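Local coordinates for protein nitrophorin Cim l NP (PDB 2IMQ) that carries nitric oxide on a cysteine-ligated heme b in bed bug saliva and delivers it to the victim, widening the blood vessels during feeding, at residues T79-C90 / K114-I124. Residues are numbered along the deposited sequence; the frame is centred on the assembly and turned at random.
With HEM (protoporphyrin IX containing Fe), chain B.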
loop_
_atom_site.group_PDB
_atom_site.type_symbol
_atom_site.label_atom_id
_atom_site.label_comp_id
_atom_site.label_asym_id
_atom_site.label_seq_id
_atom_site.Cartn_x
_atom_site.Cartn_y
_atom_site.Cartn_z
ATOM N N THR A 79 5.146 3.528 11.807
ATOM C CA THR A 79 6.441 4.038 11.472
ATOM C C THR A 79 6.220 5.200 10.536
ATOM O O THR A 79 5.510 5.044 9.548
ATOM C CB THR A 79 7.271 2.991 10.761
ATOM O OG1 THR A 79 7.394 1.839 11.580
ATOM C CG2 THR A 79 8.673 3.505 10.505
ATOM N N ILE A 80 6.808 6.345 10.808
ATOM C CA ILE A 80 6.788 7.466 9.893
ATOM C C ILE A 80 8.170 8.006 9.571
ATOM O O ILE A 80 9.102 8.029 10.415
ATOM C CB ILE A 80 5.858 8.607 10.373
ATOM C CG1 ILE A 80 6.359 9.199 11.688
ATOM C CG2 ILE A 80 4.417 8.120 10.463
ATOM C CD1 ILE A 80 5.533 10.398 12.187
ATOM N N THR A 81 8.290 8.446 8.337
ATOM C CA THR A 81 9.436 9.223 7.866
ATOM C C THR A 81 8.912 10.561 7.376
ATOM O O THR A 81 7.741 10.896 7.581
ATOM C CB THR A 81 10.222 8.494 6.773
ATOM O OG1 THR A 81 9.420 8.403 5.589
ATOM C CG2 THR A 81 10.549 7.077 7.153
ATOM N N GLU A 82 9.733 11.354 6.725
ATOM C CA GLU A 82 9.190 12.581 6.203
ATOM C C GLU A 82 8.127 12.368 5.106
ATOM O O GLU A 82 7.224 13.192 4.998
ATOM C CB GLU A 82 10.302 13.508 5.718
ATOM C CG GLU A 82 10.757 14.489 6.791
ATOM C CD GLU A 82 9.678 15.506 7.090
ATOM O OE1 GLU A 82 9.409 16.370 6.220
ATOM O OE2 GLU A 82 9.072 15.424 8.169
ATOM N N THR A 83 8.238 11.273 4.345
ATOM C CA THR A 83 7.402 11.080 3.182
ATOM C C THR A 83 6.565 9.840 3.220
ATOM O O THR A 83 5.754 9.655 2.315
ATOM C CB THR A 83 8.230 11.032 1.891
ATOM O OG1 THR A 83 9.109 9.899 1.945
ATOM C CG2 THR A 83 9.066 12.298 1.737
ATOM N N MET A 84 6.754 8.977 4.206
ATOM C CA MET A 84 6.037 7.688 4.258
ATOM C C MET A 84 5.485 7.429 5.667
ATOM O O MET A 84 6.063 7.828 6.657
ATOM C CB MET A 84 6.912 6.502 3.915
ATOM C CG MET A 84 7.475 6.465 2.483
ATOM S SD MET A 84 8.569 5.138 2.234
ATOM C CE MET A 84 9.999 5.880 2.940
ATOM N N GLY A 85 4.398 6.688 5.730
ATOM C CA GLY A 85 3.843 6.199 6.978
ATOM C C GLY A 85 3.346 4.769 6.737
ATOM O O GLY A 85 2.704 4.480 5.709
ATOM N N LEU A 86 3.630 3.860 7.675
ATOM C CA LEU A 86 3.109 2.512 7.603
ATOM C C LEU A 86 2.667 2.102 8.998
ATOM O O LEU A 86 3.444 2.184 9.950
ATOM C CB LEU A 86 4.172 1.510 7.152
ATOM C CG LEU A 86 3.791 0.033 7.031
ATOM C CD1 LEU A 86 2.666 -0.204 6.002
ATOM C CD2 LEU A 86 5.024 -0.784 6.728
ATOM N N THR A 87 1.431 1.620 9.085
ATOM C CA THR A 87 0.870 1.136 10.345
ATOM C C THR A 87 0.325 -0.254 10.095
ATOM O O THR A 87 -0.382 -0.472 9.111
ATOM C CB THR A 87 -0.218 2.081 10.838
ATOM O OG1 THR A 87 0.291 3.416 10.895
ATOM C CG2 THR A 87 -0.653 1.686 12.247
ATOM N N VAL A 88 0.557 -1.177 11.053
ATOM C CA VAL A 88 0.012 -2.506 10.988
ATOM C C VAL A 88 -0.762 -2.782 12.279
ATOM O O VAL A 88 -0.207 -2.567 13.357
ATOM C CB VAL A 88 1.115 -3.572 10.764
ATOM C CG1 VAL A 88 0.499 -4.905 10.633
ATOM C CG2 VAL A 88 1.907 -3.238 9.483
ATOM N N TYR A 89 -1.986 -3.257 12.126
ATOM C CA TYR A 89 -2.846 -3.656 13.233
ATOM C C TYR A 89 -3.159 -5.129 13.088
ATOM O O TYR A 89 -3.287 -5.669 11.985
ATOM C CB TYR A 89 -4.181 -2.891 13.174
ATOM C CG TYR A 89 -4.085 -1.425 13.244
ATOM C CD1 TYR A 89 -4.050 -0.677 12.090
ATOM C CD2 TYR A 89 -4.036 -0.754 14.446
ATOM C CE1 TYR A 89 -3.985 0.700 12.138
ATOM C CE2 TYR A 89 -3.978 0.622 14.500
ATOM C CZ TYR A 89 -3.957 1.368 13.323
ATOM O OH TYR A 89 -3.843 2.730 13.357
ATOM N N CYS A 90 -3.329 -5.802 14.248
ATOM C CA CYS A 90 -3.743 -7.179 14.224
ATOM C C CYS A 90 -4.704 -7.413 15.362
ATOM O O CYS A 90 -4.552 -6.802 16.405
ATOM C CB CYS A 90 -2.529 -8.094 14.363
ATOM S SG CYS A 90 -2.824 -9.915 14.296
ATOM N N LYS A 114 14.233 11.047 1.868
ATOM C CA LYS A 114 12.877 11.203 1.295
ATOM C C LYS A 114 12.387 9.998 0.530
ATOM O O LYS A 114 11.187 9.870 0.323
ATOM C CB LYS A 114 12.804 12.402 0.382
ATOM C CG LYS A 114 12.949 13.736 1.124
ATOM C CD LYS A 114 11.850 14.691 0.686
ATOM C CE LYS A 114 12.070 15.271 -0.692
ATOM N NZ LYS A 114 10.956 16.182 -1.096
ATOM N N SER A 115 13.278 9.140 0.088
ATOM C CA SER A 115 12.931 7.943 -0.684
ATOM C C SER A 115 13.482 6.683 -0.019
ATOM O O SER A 115 14.483 6.737 0.727
ATOM C CB SER A 115 13.476 8.066 -2.102
ATOM O OG SER A 115 12.835 9.128 -2.800
ATOM N N GLY A 116 12.812 5.568 -0.231
ATOM C CA GLY A 116 13.199 4.296 0.316
ATOM C C GLY A 116 11.949 3.529 0.652
ATOM O O GLY A 116 11.045 3.475 -0.172
ATOM N N GLY A 117 11.912 2.950 1.840
ATOM C CA GLY A 117 10.767 2.255 2.258
ATOM C C GLY A 117 10.849 1.796 3.686
ATOM O O GLY A 117 11.833 2.065 4.420
ATOM N N ILE A 118 9.800 1.106 4.080
ATOM C CA ILE A 118 9.584 0.563 5.461
ATOM C C ILE A 118 9.117 -0.845 5.319
ATOM O O ILE A 118 8.235 -1.131 4.486
ATOM C CB ILE A 118 8.526 1.363 6.188
ATOM C CG1 ILE A 118 8.850 2.873 6.218
ATOM C CG2 ILE A 118 8.332 0.849 7.671
ATOM C CD1 ILE A 118 7.734 3.726 6.635
ATOM N N VAL A 119 9.651 -1.750 6.154
ATOM C CA VAL A 119 9.106 -3.079 6.219
ATOM C C VAL A 119 8.785 -3.418 7.675
ATOM O O VAL A 119 9.662 -3.338 8.501
ATOM C CB VAL A 119 10.077 -4.175 5.713
ATOM C CG1 VAL A 119 9.363 -5.454 5.583
ATOM C CG2 VAL A 119 10.694 -3.816 4.440
ATOM N N THR A 120 7.567 -3.819 7.936
ATOM C CA THR A 120 7.151 -4.297 9.274
ATOM C C THR A 120 6.750 -5.728 9.135
ATOM O O THR A 120 5.933 -6.095 8.290
ATOM C CB THR A 120 5.986 -3.421 9.776
ATOM O OG1 THR A 120 6.464 -2.109 10.051
ATOM C CG2 THR A 120 5.369 -3.957 11.067
ATOM N N SER A 121 7.303 -6.578 10.026
ATOM C CA SER A 121 7.085 -8.000 9.973
ATOM C C SER A 121 6.739 -8.541 11.370
ATOM O O SER A 121 7.147 -8.005 12.364
ATOM C CB SER A 121 8.346 -8.742 9.485
ATOM O OG SER A 121 8.737 -8.302 8.187
ATOM N N PHE A 122 6.036 -9.628 11.384
ATOM C CA PHE A 122 5.577 -10.277 12.661
ATOM C C PHE A 122 5.075 -11.655 12.381
ATOM O O PHE A 122 4.723 -12.021 11.250
ATOM C CB PHE A 122 4.469 -9.428 13.320
ATOM C CG PHE A 122 3.181 -9.389 12.532
ATOM C CD1 PHE A 122 2.189 -10.295 12.801
ATOM C CD2 PHE A 122 2.959 -8.418 11.525
ATOM C CE1 PHE A 122 1.033 -10.307 12.100
ATOM C CE2 PHE A 122 1.775 -8.427 10.799
ATOM C CZ PHE A 122 0.818 -9.363 11.078
ATOM N N THR A 123 5.056 -12.470 13.439
ATOM C CA THR A 123 4.672 -13.837 13.276
ATOM C C THR A 123 3.469 -14.147 14.132
ATOM O O THR A 123 3.435 -13.807 15.311
ATOM C CB THR A 123 5.858 -14.717 13.738
ATOM O OG1 THR A 123 6.940 -14.595 12.797
ATOM C CG2 THR A 123 5.477 -16.171 13.753
ATOM N N ILE A 124 2.483 -14.804 13.534
ATOM C CA ILE A 124 1.339 -15.347 14.258
ATOM C C ILE A 124 1.104 -16.754 13.773
ATOM O O ILE A 124 1.205 -17.045 12.587
ATOM C CB ILE A 124 0.031 -14.461 14.179
ATOM C CG1 ILE A 124 -0.366 -14.135 12.745
ATOM C CG2 ILE A 124 0.262 -13.198 14.940
ATOM C CD1 ILE A 124 -1.727 -13.431 12.643
HETATM C CHA HEM B . 0.098 8.369 12.845
HETATM C CHB HEM B . -2.698 7.564 8.967
HETATM C CHC HEM B . -1.734 12.000 7.365
HETATM C CHD HEM B . 1.277 12.746 10.986
HETATM C C1A HEM B . -0.762 7.760 11.977
HETATM C C2A HEM B . -1.349 6.448 12.123
HETATM C C3A HEM B . -2.097 6.235 11.011
HETATM C C4A HEM B . -2.026 7.398 10.174
HETATM C CMA HEM B . -2.932 4.999 10.727
HETATM C CAA HEM B . -1.179 5.464 13.302
HETATM C CBA HEM B . -2.421 5.748 14.190
HETATM C CGA HEM B . -2.393 4.921 15.467
HETATM O O1A HEM B . -1.675 5.294 16.393
HETATM O O2A HEM B . -3.143 3.920 15.583
HETATM C C1B HEM B . -2.684 8.701 8.221
HETATM C C2B HEM B . -3.429 8.900 7.002
HETATM C C3B HEM B . -3.178 10.123 6.549
HETATM C C4B HEM B . -2.273 10.746 7.479
HETATM C CMB HEM B . -4.277 7.778 6.516
HETATM C CAB HEM B . -3.695 10.811 5.295
HETATM C CBB HEM B . -4.814 10.395 4.686
HETATM C C1C HEM B . -0.868 12.652 8.194
HETATM C C2C HEM B . -0.289 13.958 8.001
HETATM C C3C HEM B . 0.495 14.174 9.054
HETATM C C4C HEM B . 0.545 12.986 9.847
HETATM C CMC HEM B . -0.671 14.984 6.929
HETATM C CAC HEM B . 1.301 15.433 9.338
HETATM C CBC HEM B . 2.231 15.881 8.497
HETATM C C1D HEM B . 1.263 11.616 11.774
HETATM C C2D HEM B . 2.128 11.424 12.913
HETATM C C3D HEM B . 1.746 10.104 13.500
HETATM C C4D HEM B . 0.704 9.577 12.659
HETATM C CMD HEM B . 3.182 12.394 13.446
HETATM C CAD HEM B . 2.428 9.492 14.736
HETATM C CBD HEM B . 1.998 10.349 15.917
HETATM C CGD HEM B . 2.316 9.659 17.207
HETATM O O1D HEM B . 2.013 10.277 18.278
HETATM O O2D HEM B . 2.863 8.520 17.139
HETATM N NA HEM B . -1.199 8.337 10.790
HETATM N NB HEM B . -1.967 9.837 8.475
HETATM N NC HEM B . -0.315 12.084 9.302
HETATM N ND HEM B . 0.457 10.491 11.649
HETATM FE FE HEM B . -0.859 10.253 10.132
HETATM O O HOH W 1 5.356 0.339 10.828
#
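The Phe122 ring meets Val88 and Cys90 obliquely: Val88 CG1 lies 3.7 Å from Phe122 CE2, and Cys90 SG sits 53° off the ring normal in a sulfur-aromatic contact. The same sulfur reaches Ile124 CD1 at 4.0 Å. Tyr89, on the other side of its strand, meets the heme instead: propionate oxygen O2A lies in the ring plane at the edge and accepts a hydrogen bond from Tyr89 OH (2.6 Å).

Ile118 has the largest share of the buried surface. With CG2 anti to the backbone N, that methyl packs 3.8 Å from Leu86 CD2 and also touches Thr79, while CD1 reaches Met84 CB. The bent end of Met84 brings SD to 3.6 Å from Gly117 CA. Val88 CG2 and Thr120 CG2 meet tip to tip. One water bridges the layers, bound by Thr79 OG1 and Thr120 OG1 and donating to Leu86 O; the two hydroxyls also bond Lys77 and Thr104, respectively. At the far end Thr83 OG1 donates to Lys114 O (2.6 Å), from 37° out of the carbonyl plane.

Strands 84-90 and 116-124 run nearly parallel (9°), and their axes approach to 7.7 Å, farther apart than neighbouring strands of one sheet, so the contact between them is made face to face through side chains. They belong to the two layers of the beta-sandwich of the DNase I-like fold: 84-91 lies between 73-80 and 39-46 in one sheet, its opposite face bordering the heme, and 116-124 lies between 103-108 and 127-135 in the other.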